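Peptidase M16 inactive domain family protein (Pseudomonas fluorescens, PDB 3GWB) is of unknown function but belongs to the M16 peptidase family as an inactive-domain member, for which hydrolase activity and metal binding are only presumed. Local coordinates at residues 22-27 with 196-201; 42-47 with 189-194; 46-51 with 225-230; 54-59 with 185-190; 91-96 with 163-168. All blocks are in the same frame, centred on the assembly; numbering follows the deposited sequence.

Contact 1: 22-27 with 196-201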
# COMPACT_ATOMS: atom_id res chain seq x y z
N GLY A 22 -25.53 23.34 6.76
CA GLY A 22 -24.85 23.96 5.63
C GLY A 22 -23.91 23.02 4.88
O GLY A 22 -23.11 23.47 4.07
N ALA A 23 -24.01 21.72 5.14
CA ALA A 23 -23.15 20.77 4.44
C ALA A 23 -23.70 20.51 3.03
O ALA A 23 -24.91 20.35 2.83
CB ALA A 23 -23.06 19.45 5.23
N LYS A 24 -22.80 20.46 2.05
CA LYS A 24 -23.22 20.20 0.68
C LYS A 24 -23.34 18.69 0.49
O LYS A 24 -22.40 17.95 0.78
CB LYS A 24 -22.18 20.75 -0.29
CG LYS A 24 -21.82 22.20 -0.08
CD LYS A 24 -20.68 22.63 -1.00
CE LYS A 24 -21.08 22.56 -2.46
NZ LYS A 24 -22.24 23.45 -2.74
N VAL A 25 -24.49 18.23 0.02
CA VAL A 25 -24.71 16.81 -0.22
C VAL A 25 -24.89 16.49 -1.72
O VAL A 25 -25.62 17.18 -2.43
CB VAL A 25 -25.99 16.31 0.51
CG1 VAL A 25 -26.13 14.81 0.33
CG2 VAL A 25 -25.93 16.67 1.99
N LEU A 26 -24.20 15.45 -2.20
CA LEU A 26 -24.35 15.02 -3.59
C LEU A 26 -24.63 13.52 -3.54
O LEU A 26 -23.97 12.77 -2.82
CB LEU A 26 -23.09 15.29 -4.41
CG LEU A 26 -22.86 16.76 -4.77
CD1 LEU A 26 -22.30 17.52 -3.56
CD2 LEU A 26 -21.89 16.83 -5.94
N PHE A 27 -25.61 13.09 -4.32
CA PHE A 27 -26.03 11.69 -4.30
C PHE A 27 -26.38 11.11 -5.66
O PHE A 27 -27.00 11.77 -6.49
CB PHE A 27 -27.23 11.57 -3.36
CG PHE A 27 -27.98 10.27 -3.49
CD1 PHE A 27 -27.40 9.07 -3.10
CD2 PHE A 27 -29.29 10.27 -3.98
CE1 PHE A 27 -28.11 7.87 -3.20
CE2 PHE A 27 -30.00 9.08 -4.09
CZ PHE A 27 -29.42 7.88 -3.69
N ASN A 196 -18.10 23.00 6.84
CA ASN A 196 -16.85 22.88 6.09
C ASN A 196 -16.69 21.52 5.39
O ASN A 196 -15.59 21.17 4.96
CB ASN A 196 -15.67 23.09 7.06
CG ASN A 196 -14.38 23.43 6.35
OD1 ASN A 196 -14.34 24.32 5.51
ND2 ASN A 196 -13.30 22.72 6.70
N VAL A 197 -17.78 20.78 5.27
CA VAL A 197 -17.70 19.46 4.65
C VAL A 197 -18.62 19.24 3.46
O VAL A 197 -19.67 19.87 3.32
CB VAL A 197 -18.00 18.35 5.69
CG1 VAL A 197 -19.51 18.29 5.96
CG2 VAL A 197 -17.48 16.99 5.18
N VAL A 198 -18.20 18.33 2.58
CA VAL A 198 -18.99 17.94 1.42
C VAL A 198 -19.35 16.48 1.68
O VAL A 198 -18.48 15.68 1.99
CB VAL A 198 -18.17 17.99 0.11
CG1 VAL A 198 -18.99 17.37 -1.03
CG2 VAL A 198 -17.82 19.44 -0.23
N ILE A 199 -20.63 16.15 1.56
CA ILE A 199 -21.10 14.79 1.80
C ILE A 199 -21.50 14.14 0.48
O ILE A 199 -22.47 14.55 -0.14
CB ILE A 199 -22.31 14.79 2.76
CG1 ILE A 199 -21.90 15.37 4.11
CG2 ILE A 199 -22.86 13.38 2.93
CD1 ILE A 199 -23.08 15.67 5.01
N ALA A 200 -20.74 13.13 0.06
CA ALA A 200 -21.01 12.44 -1.20
C ALA A 200 -21.47 11.02 -0.91
O ALA A 200 -20.87 10.31 -0.11
CB ALA A 200 -19.75 12.42 -2.06
N LEU A 201 -22.55 10.60 -1.56
CA LEU A 201 -23.14 9.28 -1.35
C LEU A 201 -23.48 8.59 -2.66
O LEU A 201 -24.10 9.19 -3.53
CB LEU A 201 -24.43 9.40 -0.54
CG LEU A 201 -24.43 9.35 0.98
CD1 LEU A 201 -25.81 9.75 1.50
CD2 LEU A 201 -24.07 7.93 1.44
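The Phe-27 ring is the one flat group bearing on the opposite strand: its CD1 lies 3.3 Å from Leu-201 O, an oblique approach, and 3.9 Å from Leu-201 CB. Trp-17 and Gln-15 of strand 15-18 and Ala-210 of helix 207-220 also touch this side chain. Strands 24-27 and 197-201 run parallel, and Lys-24 and Leu-26 each bond to the partner strand through both N and O, as in a parallel pair: Ile-199 N donates to Lys-24 O at 2.6 Å and almost straight, Leu-26 N to Ile-199 O at 2.8 Å, and Leu-201 N to Leu-26 O at 2.9 Å. Lys-24 N to Val-197 O is a weak bond at the start. This pairing lies inside the mixed sheet of the first half of the chain, flanked by strand 15-18 beside 24-29 and strand 35-42 beside 197-203, each antiparallel to its neighbour. Helix 207-220 covers the face carrying Val-25, Phe-27 and Leu-201. Near the start of the pairing, Ala-23 CB nestles against Ile-199 CD1, 3.8 Å away, and also meets Val-197 CG1. On the other face Leu-26 CD1 reaches Val-198 CG1 at 4.2 Å.

Contact 2: 42-47 with 189-194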
# COMPACT_ATOMS: atom_id res chain seq x y z
N PHE A 42 -13.53 17.34 3.70
CA PHE A 42 -13.42 18.54 4.51
C PHE A 42 -12.31 19.43 3.97
O PHE A 42 -11.32 18.93 3.44
CB PHE A 42 -13.04 18.21 5.97
CG PHE A 42 -14.02 17.32 6.68
CD1 PHE A 42 -14.96 17.85 7.53
CD2 PHE A 42 -13.97 15.93 6.50
CE1 PHE A 42 -15.85 17.03 8.21
CE2 PHE A 42 -14.86 15.10 7.18
CZ PHE A 42 -15.80 15.65 8.04
N ALA A 43 -12.48 20.74 4.09
CA ALA A 43 -11.44 21.68 3.70
C ALA A 43 -10.53 21.69 4.93
O ALA A 43 -10.45 22.69 5.66
CB ALA A 43 -12.02 23.06 3.46
N ALA A 44 -9.88 20.56 5.18
CA ALA A 44 -9.00 20.37 6.33
C ALA A 44 -7.64 19.76 5.97
O ALA A 44 -7.13 18.89 6.68
CB ALA A 44 -9.69 19.49 7.37
N GLY A 45 -7.07 20.21 4.86
CA GLY A 45 -5.77 19.70 4.45
C GLY A 45 -4.65 20.51 5.09
O GLY A 45 -4.91 21.40 5.89
N SER A 46 -3.41 20.21 4.72
CA SER A 46 -2.26 20.89 5.28
C SER A 46 -2.25 22.40 5.03
O SER A 46 -1.59 23.15 5.75
CB SER A 46 -0.96 20.26 4.76
OG SER A 46 -0.88 20.33 3.35
N SER A 47 -2.99 22.84 4.02
CA SER A 47 -3.06 24.26 3.70
C SER A 47 -3.70 25.04 4.86
O SER A 47 -3.63 26.27 4.92
CB SER A 47 -3.84 24.50 2.40
OG SER A 47 -5.21 24.12 2.52
N ALA A 189 -12.46 21.02 15.77
CA ALA A 189 -13.68 21.80 15.97
C ALA A 189 -13.85 22.85 14.87
O ALA A 189 -14.97 23.23 14.51
CB ALA A 189 -13.64 22.47 17.34
N LYS A 190 -12.73 23.31 14.33
CA LYS A 190 -12.72 24.31 13.28
C LYS A 190 -12.79 23.75 11.86
O LYS A 190 -13.61 24.19 11.05
CB LYS A 190 -11.45 25.16 13.41
CG LYS A 190 -11.21 26.13 12.27
CD LYS A 190 -10.02 27.07 12.55
CE LYS A 190 -8.69 26.34 12.52
NZ LYS A 190 -8.41 25.79 11.16
N ALA A 191 -11.93 22.79 11.56
CA ALA A 191 -11.84 22.21 10.22
C ALA A 191 -12.82 21.09 9.91
O ALA A 191 -13.14 20.84 8.75
CB ALA A 191 -10.40 21.74 9.96
N TYR A 192 -13.30 20.40 10.93
CA TYR A 192 -14.25 19.32 10.68
C TYR A 192 -15.68 19.75 10.95
O TYR A 192 -16.59 18.92 11.06
CB TYR A 192 -13.87 18.08 11.50
CG TYR A 192 -12.69 17.34 10.90
CD1 TYR A 192 -11.40 17.88 10.94
CD2 TYR A 192 -12.87 16.12 10.24
CE1 TYR A 192 -10.33 17.23 10.34
CE2 TYR A 192 -11.79 15.47 9.63
CZ TYR A 192 -10.53 16.03 9.69
OH TYR A 192 -9.47 15.40 9.07
N ALA A 193 -15.90 21.06 11.04
CA ALA A 193 -17.23 21.60 11.26
C ALA A 193 -18.12 21.23 10.07
O ALA A 193 -17.66 21.17 8.93
CB ALA A 193 -17.16 23.13 11.43
N ALA A 194 -19.40 20.98 10.35
CA ALA A 194 -20.35 20.59 9.32
C ALA A 194 -20.41 21.55 8.13
O ALA A 194 -20.56 21.13 6.99
CB ALA A 194 -21.73 20.44 9.94
O HOH W 1 -7.38 16.99 8.76
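Phe-42, the last residue of strand 35-42, sets its ring against Tyr-192, the first residue to leave helical backbone angles after helix 181-191. The contact thus packs a strand end of the sheet on the C-terminal end of a helix. Tyr-192 CD2 stands 3.5 Å above the plane of the Phe-42 ring, over its centre. The ring centroids are 4.4 Å apart and the planes are inclined at 37°, while the two side chains cross at about a right angle. Phe-42 CE1 also comes within 3.5 Å of Tyr-192 O, and Ala-193 O lies near the plane of the Phe-42 ring at its edge. Ala-43 is the centre of an inverse gamma turn that swings the chain off the strand; its O accepts from Asn-196 ND2, which also binds Ala-191 O and so ties the turn to the helix end. Ala-44 then brings its CB to 3.5 Å from Ala-191 CB, a tight meeting of two methyl groups, and to 3.8 Å from Tyr-192 CE1. His-188 stacks its ring on that of Tyr-192 from one turn back in the helix. The polar end of Tyr-192 is gripped twice: Asn-60 ND2 bonds to OH, and the hydroxyl donates to a water 2.6 Å away, in the plane of the ring at its edge; that water donates to Ala-44 O at 2.8 Å.

Contact 3: 46-51 with 225-230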
# COMPACT_ATOMS: atom_id res chain seq x y z
N SER A 46 -3.41 20.21 4.72
CA SER A 46 -2.26 20.89 5.28
C SER A 46 -2.25 22.40 5.03
O SER A 46 -1.59 23.15 5.75
CB SER A 46 -0.96 20.26 4.76
OG SER A 46 -0.88 20.33 3.35
N SER A 47 -2.99 22.84 4.02
CA SER A 47 -3.06 24.26 3.70
C SER A 47 -3.70 25.04 4.86
O SER A 47 -3.63 26.27 4.92
CB SER A 47 -3.84 24.50 2.40
OG SER A 47 -5.21 24.12 2.52
N GLN A 48 -4.33 24.31 5.79
CA GLN A 48 -4.97 24.93 6.94
C GLN A 48 -4.09 24.81 8.18
O GLN A 48 -4.48 25.25 9.26
CB GLN A 48 -6.32 24.26 7.23
CG GLN A 48 -7.37 24.38 6.12
CD GLN A 48 -7.66 25.82 5.71
OE1 GLN A 48 -7.61 26.74 6.53
NE2 GLN A 48 -7.98 26.01 4.44
N ASP A 49 -2.91 24.23 8.03
CA ASP A 49 -1.98 24.04 9.14
C ASP A 49 -1.65 25.30 9.92
O ASP A 49 -1.55 25.27 11.15
CB ASP A 49 -0.65 23.43 8.64
CG ASP A 49 -0.72 21.93 8.46
OD1 ASP A 49 -1.71 21.30 8.92
OD2 ASP A 49 0.22 21.36 7.87
N GLY A 50 -1.45 26.41 9.22
CA GLY A 50 -1.11 27.63 9.91
C GLY A 50 0.29 27.52 10.47
O GLY A 50 1.23 27.15 9.76
N ASN A 51 0.43 27.81 11.76
CA ASN A 51 1.73 27.76 12.43
C ASN A 51 2.08 26.37 12.97
O ASN A 51 3.07 26.22 13.69
CB ASN A 51 1.75 28.74 13.60
CG ASN A 51 0.90 28.26 14.76
OD1 ASN A 51 -0.31 28.05 14.62
ND2 ASN A 51 1.53 28.07 15.91
N PRO A 225 -18.89 27.19 10.51
CA PRO A 225 -18.91 27.55 9.10
C PRO A 225 -17.74 26.98 8.29
O PRO A 225 -16.83 26.37 8.85
CB PRO A 225 -18.88 29.07 9.15
CG PRO A 225 -17.93 29.30 10.28
CD PRO A 225 -18.39 28.31 11.33
N ALA A 226 -17.79 27.19 6.98
CA ALA A 226 -16.74 26.75 6.09
C ALA A 226 -15.56 27.69 6.30
O ALA A 226 -15.76 28.87 6.62
CB ALA A 226 -17.21 26.82 4.66
N LEU A 227 -14.35 27.18 6.13
CA LEU A 227 -13.16 28.00 6.28
C LEU A 227 -12.99 28.78 4.99
O LEU A 227 -13.49 28.38 3.95
CB LEU A 227 -11.94 27.12 6.55
CG LEU A 227 -12.00 26.31 7.85
CD1 LEU A 227 -10.72 25.51 8.01
CD2 LEU A 227 -12.22 27.24 9.04
N ALA A 228 -12.28 29.91 5.07
CA ALA A 228 -12.06 30.74 3.89
C ALA A 228 -11.13 30.03 2.91
O ALA A 228 -10.25 29.26 3.31
CB ALA A 228 -11.47 32.08 4.29
N LYS A 229 -11.32 30.29 1.63
CA LYS A 229 -10.50 29.67 0.61
C LYS A 229 -9.10 30.27 0.60
O LYS A 229 -8.92 31.44 0.93
CB LYS A 229 -11.15 29.83 -0.77
CG LYS A 229 -12.46 29.08 -0.89
CD LYS A 229 -13.08 29.27 -2.27
CE LYS A 229 -14.35 28.45 -2.40
NZ LYS A 229 -14.94 28.60 -3.76
N ILE A 230 -8.12 29.46 0.22
CA ILE A 230 -6.73 29.89 0.17
C ILE A 230 -6.50 30.77 -1.05
O ILE A 230 -7.11 30.56 -2.11
CB ILE A 230 -5.77 28.66 0.14
CG1 ILE A 230 -5.62 28.08 1.55
CG2 ILE A 230 -4.40 29.06 -0.37
CD1 ILE A 230 -6.91 27.59 2.18
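Gln-48 packs its side chain between Leu-227 and Ile-230, and this is the close part of the contact. Its chain bends at chi2 (-56°), which carries CD toward the 225-230 segment. The Gln-48 and Leu-227 side chains slide past each other in opposite directions, with Leu-227 CD1 3.7 Å from Gln-48 OE1 and 4.0 Å from Gln-48 CG. Ile-230 CD1 is modelled 3.0 Å from Gln-48 NE2, too short for a comfortable carbon-nitrogen contact, and the exact placement there is doubtful. The rest is looser. Ser-47 OG lies 3.9 Å from Ile-230 CD1, and its polar partner is Lys-92 O. Gln-48 NE2 stays 4.1 Å from Ala-228 O, too long for a hydrogen bond, and no hydrogen bond at all joins the two segments. Ala-228 is exposed, so the contact runs out toward solvent on that side. Each segment has bonds of its own: Asp-49 N to Ser-46 O inside the first, while Leu-227 N goes to Asn-196 OD1 and Ile-230 N to Gln-307 OE1. The contact lies beside helix 181-191, whose Phe-187 touches Gln-48 and whose Lys-190 touches Leu-227; it sets the loop between strand 35-42 and helix 55-62 against the extended connection from helix 207-220 to strand 239-244, an outermost strand of the five-stranded mixed sheet.

Contact 4: 54-59 with 185-190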
# COMPACT_ATOMS: atom_id res chain seq x y z
N GLY A 54 1.62 19.98 9.74
CA GLY A 54 1.33 18.60 10.08
C GLY A 54 0.14 18.36 11.01
O GLY A 54 -0.27 17.22 11.19
N VAL A 55 -0.43 19.41 11.59
CA VAL A 55 -1.55 19.21 12.50
C VAL A 55 -2.77 18.65 11.76
O VAL A 55 -3.51 17.83 12.30
CB VAL A 55 -1.91 20.52 13.26
CG1 VAL A 55 -2.52 21.54 12.32
CG2 VAL A 55 -2.86 20.20 14.40
N ALA A 56 -2.97 19.06 10.52
CA ALA A 56 -4.10 18.58 9.73
C ALA A 56 -4.00 17.09 9.49
O ALA A 56 -4.96 16.34 9.66
CB ALA A 56 -4.17 19.33 8.40
N LEU A 57 -2.82 16.64 9.09
CA LEU A 57 -2.65 15.23 8.80
C LEU A 57 -2.77 14.40 10.08
O LEU A 57 -3.36 13.32 10.09
CB LEU A 57 -1.30 15.00 8.13
CG LEU A 57 -1.23 13.78 7.21
CD1 LEU A 57 -0.51 14.15 5.92
CD2 LEU A 57 -0.53 12.64 7.94
N LEU A 58 -2.22 14.92 11.17
CA LEU A 58 -2.28 14.21 12.44
C LEU A 58 -3.72 14.09 12.95
O LEU A 58 -4.12 13.04 13.45
CB LEU A 58 -1.41 14.94 13.47
CG LEU A 58 -1.07 14.23 14.78
CD1 LEU A 58 -0.59 12.80 14.51
CD2 LEU A 58 0.01 15.04 15.50
N THR A 59 -4.49 15.16 12.81
CA THR A 59 -5.87 15.13 13.26
C THR A 59 -6.64 14.08 12.45
O THR A 59 -7.38 13.28 13.01
CB THR A 59 -6.57 16.51 13.08
OG1 THR A 59 -5.85 17.51 13.81
CG2 THR A 59 -8.00 16.46 13.62
N LYS A 185 -7.75 19.09 19.13
CA LYS A 185 -9.14 19.32 19.48
C LYS A 185 -9.65 20.61 18.86
O LYS A 185 -10.76 20.66 18.32
CB LYS A 185 -9.31 19.38 21.00
CG LYS A 185 -9.24 18.02 21.68
CD LYS A 185 -9.44 18.15 23.19
CE LYS A 185 -9.41 16.80 23.87
NZ LYS A 185 -9.63 16.90 25.34
N ALA A 186 -8.83 21.65 18.92
CA ALA A 186 -9.20 22.95 18.36
C ALA A 186 -9.24 22.91 16.84
O ALA A 186 -10.13 23.50 16.22
CB ALA A 186 -8.21 24.01 18.83
N PHE A 187 -8.28 22.22 16.22
CA PHE A 187 -8.26 22.12 14.76
C PHE A 187 -9.50 21.36 14.28
O PHE A 187 -10.13 21.75 13.30
CB PHE A 187 -7.01 21.38 14.27
CG PHE A 187 -6.92 21.32 12.77
CD1 PHE A 187 -6.58 22.45 12.03
CD2 PHE A 187 -7.24 20.15 12.08
CE1 PHE A 187 -6.55 22.42 10.64
CE2 PHE A 187 -7.21 20.10 10.68
CZ PHE A 187 -6.88 21.24 9.97
N HIS A 188 -9.82 20.27 14.96
CA HIS A 188 -10.99 19.45 14.61
C HIS A 188 -12.30 20.24 14.70
O HIS A 188 -13.15 20.14 13.82
CB HIS A 188 -11.05 18.22 15.52
CG HIS A 188 -12.15 17.27 15.18
ND1 HIS A 188 -13.39 17.33 15.78
CD2 HIS A 188 -12.22 16.27 14.27
CE1 HIS A 188 -14.18 16.40 15.25
NE2 HIS A 188 -13.49 15.75 14.33
N ALA A 189 -12.46 21.02 15.77
CA ALA A 189 -13.68 21.80 15.97
C ALA A 189 -13.85 22.85 14.87
O ALA A 189 -14.97 23.23 14.51
CB ALA A 189 -13.64 22.47 17.34
N LYS A 190 -12.73 23.31 14.33
CA LYS A 190 -12.72 24.31 13.28
C LYS A 190 -12.79 23.75 11.86
O LYS A 190 -13.61 24.19 11.05
CB LYS A 190 -11.45 25.16 13.41
CG LYS A 190 -11.21 26.13 12.27
CD LYS A 190 -10.02 27.07 12.55
CE LYS A 190 -8.69 26.34 12.52
NZ LYS A 190 -8.41 25.79 11.16
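The Phe-187 ring is the centre of the contact, met by Val-55, Ala-56 and, one turn on, Thr-59. Val-55 CG1 sits 4.2 Å above one face, offset toward the rim. Ala-56 touches the far end of the ring, CB 3.7 Å from Phe-187 CZ and CA 3.6 Å from CE2. Thr-59 OG1 approaches Phe-187 CD2 obliquely at 3.4 Å, and the methyl of Thr-59, CG2, rests 4.0 Å from His-188 CB, near the plane of the imidazole at its edge. The two short helix axes cross at 85° and approach to 9.9 Å. In the next shell, Thr-59 OG1 donates to Val-55 O at 2.8 Å from above the carbonyl plane, while Thr-59 N reaches the same oxygen from the opposite face, so two bonds grip it. The start of helix 55-62 is held by the Asp-49 carboxylate, OD2 to Gly-54 N and OD1 to Ala-56 N. On the other helix, His-188 NE2 bonds to Val-119 O. The threonine hydroxyl spends its proton within its own helix, and what it turns to the phenyl ring is oxygen. Between these two segments the contact is buried van der Waals packing, with no hydrogen bond across it.

Contact 5: 91-96 with 163-168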
# COMPACT_ATOMS: atom_id res chain seq x y z
N TYR A 91 -4.55 15.70 2.66
CA TYR A 91 -3.69 16.18 1.58
C TYR A 91 -3.41 17.67 1.75
O TYR A 91 -3.39 18.18 2.86
CB TYR A 91 -4.39 15.89 0.25
CG TYR A 91 -4.87 14.46 0.19
CD1 TYR A 91 -3.96 13.42 0.02
CD2 TYR A 91 -6.21 14.14 0.40
CE1 TYR A 91 -4.37 12.09 0.06
CE2 TYR A 91 -6.63 12.81 0.44
CZ TYR A 91 -5.71 11.79 0.27
OH TYR A 91 -6.11 10.47 0.33
N LYS A 92 -3.18 18.36 0.63
CA LYS A 92 -2.88 19.78 0.66
C LYS A 92 -4.12 20.63 0.92
O LYS A 92 -4.12 21.45 1.83
CB LYS A 92 -2.25 20.22 -0.66
CG LYS A 92 -0.89 19.62 -0.96
CD LYS A 92 0.19 20.24 -0.12
CE LYS A 92 1.57 19.85 -0.60
NZ LYS A 92 2.62 20.60 0.13
N ASP A 93 -5.16 20.45 0.12
CA ASP A 93 -6.36 21.26 0.31
C ASP A 93 -7.59 20.54 0.85
O ASP A 93 -8.61 21.16 1.11
CB ASP A 93 -6.70 22.05 -0.97
CG ASP A 93 -6.89 21.17 -2.18
OD1 ASP A 93 -6.59 19.96 -2.10
OD2 ASP A 93 -7.35 21.69 -3.23
N MSE A 94 -7.50 19.23 1.04
CA MSE A 94 -8.63 18.49 1.58
C MSE A 94 -8.20 17.35 2.51
O MSE A 94 -7.04 16.96 2.54
CB MSE A 94 -9.52 17.92 0.46
CG MSE A 94 -8.81 17.02 -0.57
SE MSE A 94 -9.96 16.09 -1.64
CE MSE A 94 -10.56 17.37 -2.73
N ALA A 95 -9.16 16.86 3.28
CA ALA A 95 -8.97 15.75 4.20
C ALA A 95 -10.24 14.93 4.03
O ALA A 95 -11.33 15.49 3.88
CB ALA A 95 -8.84 16.25 5.64
N VAL A 96 -10.10 13.61 4.04
CA VAL A 96 -11.26 12.77 3.83
C VAL A 96 -11.47 11.68 4.87
O VAL A 96 -10.54 11.26 5.56
CB VAL A 96 -11.18 12.08 2.44
CG1 VAL A 96 -10.83 13.11 1.36
CG2 VAL A 96 -10.13 10.98 2.46
N HIS A 163 3.55 30.26 0.39
CA HIS A 163 2.17 29.83 0.18
C HIS A 163 1.91 28.55 0.97
O HIS A 163 2.79 27.70 1.10
CB HIS A 163 1.94 29.58 -1.31
CG HIS A 163 0.53 29.21 -1.64
ND1 HIS A 163 -0.45 30.15 -1.88
CD2 HIS A 163 -0.08 28.01 -1.72
CE1 HIS A 163 -1.60 29.54 -2.11
NE2 HIS A 163 -1.40 28.24 -2.02
N PRO A 164 0.69 28.40 1.52
CA PRO A 164 0.31 27.21 2.31
C PRO A 164 0.54 25.85 1.65
O PRO A 164 0.59 24.83 2.34
CB PRO A 164 -1.16 27.48 2.63
CG PRO A 164 -1.19 28.96 2.78
CD PRO A 164 -0.36 29.43 1.59
N TYR A 165 0.67 25.81 0.32
CA TYR A 165 0.91 24.54 -0.37
C TYR A 165 2.38 24.15 -0.37
O TYR A 165 2.73 23.01 -0.67
CB TYR A 165 0.45 24.58 -1.84
CG TYR A 165 -1.05 24.64 -2.08
CD1 TYR A 165 -1.96 24.30 -1.08
CD2 TYR A 165 -1.54 25.02 -3.33
CE1 TYR A 165 -3.34 24.34 -1.34
CE2 TYR A 165 -2.90 25.06 -3.59
CZ TYR A 165 -3.80 24.72 -2.60
OH TYR A 165 -5.14 24.78 -2.88
N ALA A 166 3.25 25.11 -0.06
CA ALA A 166 4.68 24.86 -0.07
C ALA A 166 5.19 23.78 0.90
O ALA A 166 5.94 22.89 0.49
CB ALA A 166 5.43 26.16 0.20
N HIS A 167 4.79 23.85 2.16
CA HIS A 167 5.27 22.89 3.16
C HIS A 167 4.68 21.49 3.05
O HIS A 167 3.56 21.31 2.59
CB HIS A 167 5.04 23.45 4.57
CG HIS A 167 3.61 23.43 4.99
ND1 HIS A 167 3.06 22.40 5.72
CD2 HIS A 167 2.60 24.31 4.75
CE1 HIS A 167 1.78 22.64 5.92
NE2 HIS A 167 1.47 23.79 5.34
N ALA A 168 5.46 20.50 3.48
CA ALA A 168 5.03 19.12 3.43
C ALA A 168 3.82 18.91 4.33
O ALA A 168 3.78 19.41 5.46
CB ALA A 168 6.16 18.21 3.87
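Lys-92 reaches across to the 163-168 loop and binds two carbonyl oxygens with one ammonium. Its NZ lies 2.7 Å from His-167 O, and also bonds to Tyr-165 O at a modelled 2.5 Å, a short distance whose exact value should not be pressed. In both bonds the nitrogen is well off the carbonyl plane, by 34° at Tyr-165 and 46° at His-167. The chain bends at chi2 (-74°) and is extended beyond it, and NZ ends between Tyr-165 O and His-167 O. The two acceptors probably offset its positive charge there. Tyr-165, buried, presents its ring obliquely to the hairpin: CD1 is 4.1 Å from Lys-92 CB, and OH is 3.7 Å from Asp-93 CB. The hydroxyl itself bonds to Ala-308 N. Asp-93 contributes its CB to this packing, with its carboxylate plane nearly perpendicular to the tyrosine ring; OD2 is taken up by Gln-307 N and Tyr-378 OH, so that both Tyr-165 and Asp-93 point their polar ends at the 306-308 loop of the second half of the chain. Ala-166 N bonds to His-163 O at 2.9 Å, closing the type I beta turn 163-166; just after it His-167 ND1 donates to Ala-168 O. On the other side Tyr-91 N bonds to Met-94 O across the bend. The 91-94 bend joins the antiparallel strands 85-90 and 95-102, so this is a beta-hairpin tip whose lysine bonds to main-chain oxygens of a beta-turn loop.

In the fold
In chain order the first segments run from contact 1 (22-27) through contacts 2, 3 and 4 to contact 5 (91-96), and all second segments fall between 163 and 230. Contacts 2 and 4, with centres about 7 Å apart, share helix 181-191, which precedes strand 197-203 of contact 1. Contact 3 lies about 7 Å from contact 2, centre to centre, and shares Ser-46 and Ser-47 with it. Contact 5, its centre about 9 Å from that of contact 3, touches it through backbone bonds of Ser-46 and Ser-47 to Tyr-91 and Lys-92. Contact 1 joins strands inside the mixed sheet; contacts 2 to 5 pack loops and helices around it, contact 5 reaching the second half of the chain.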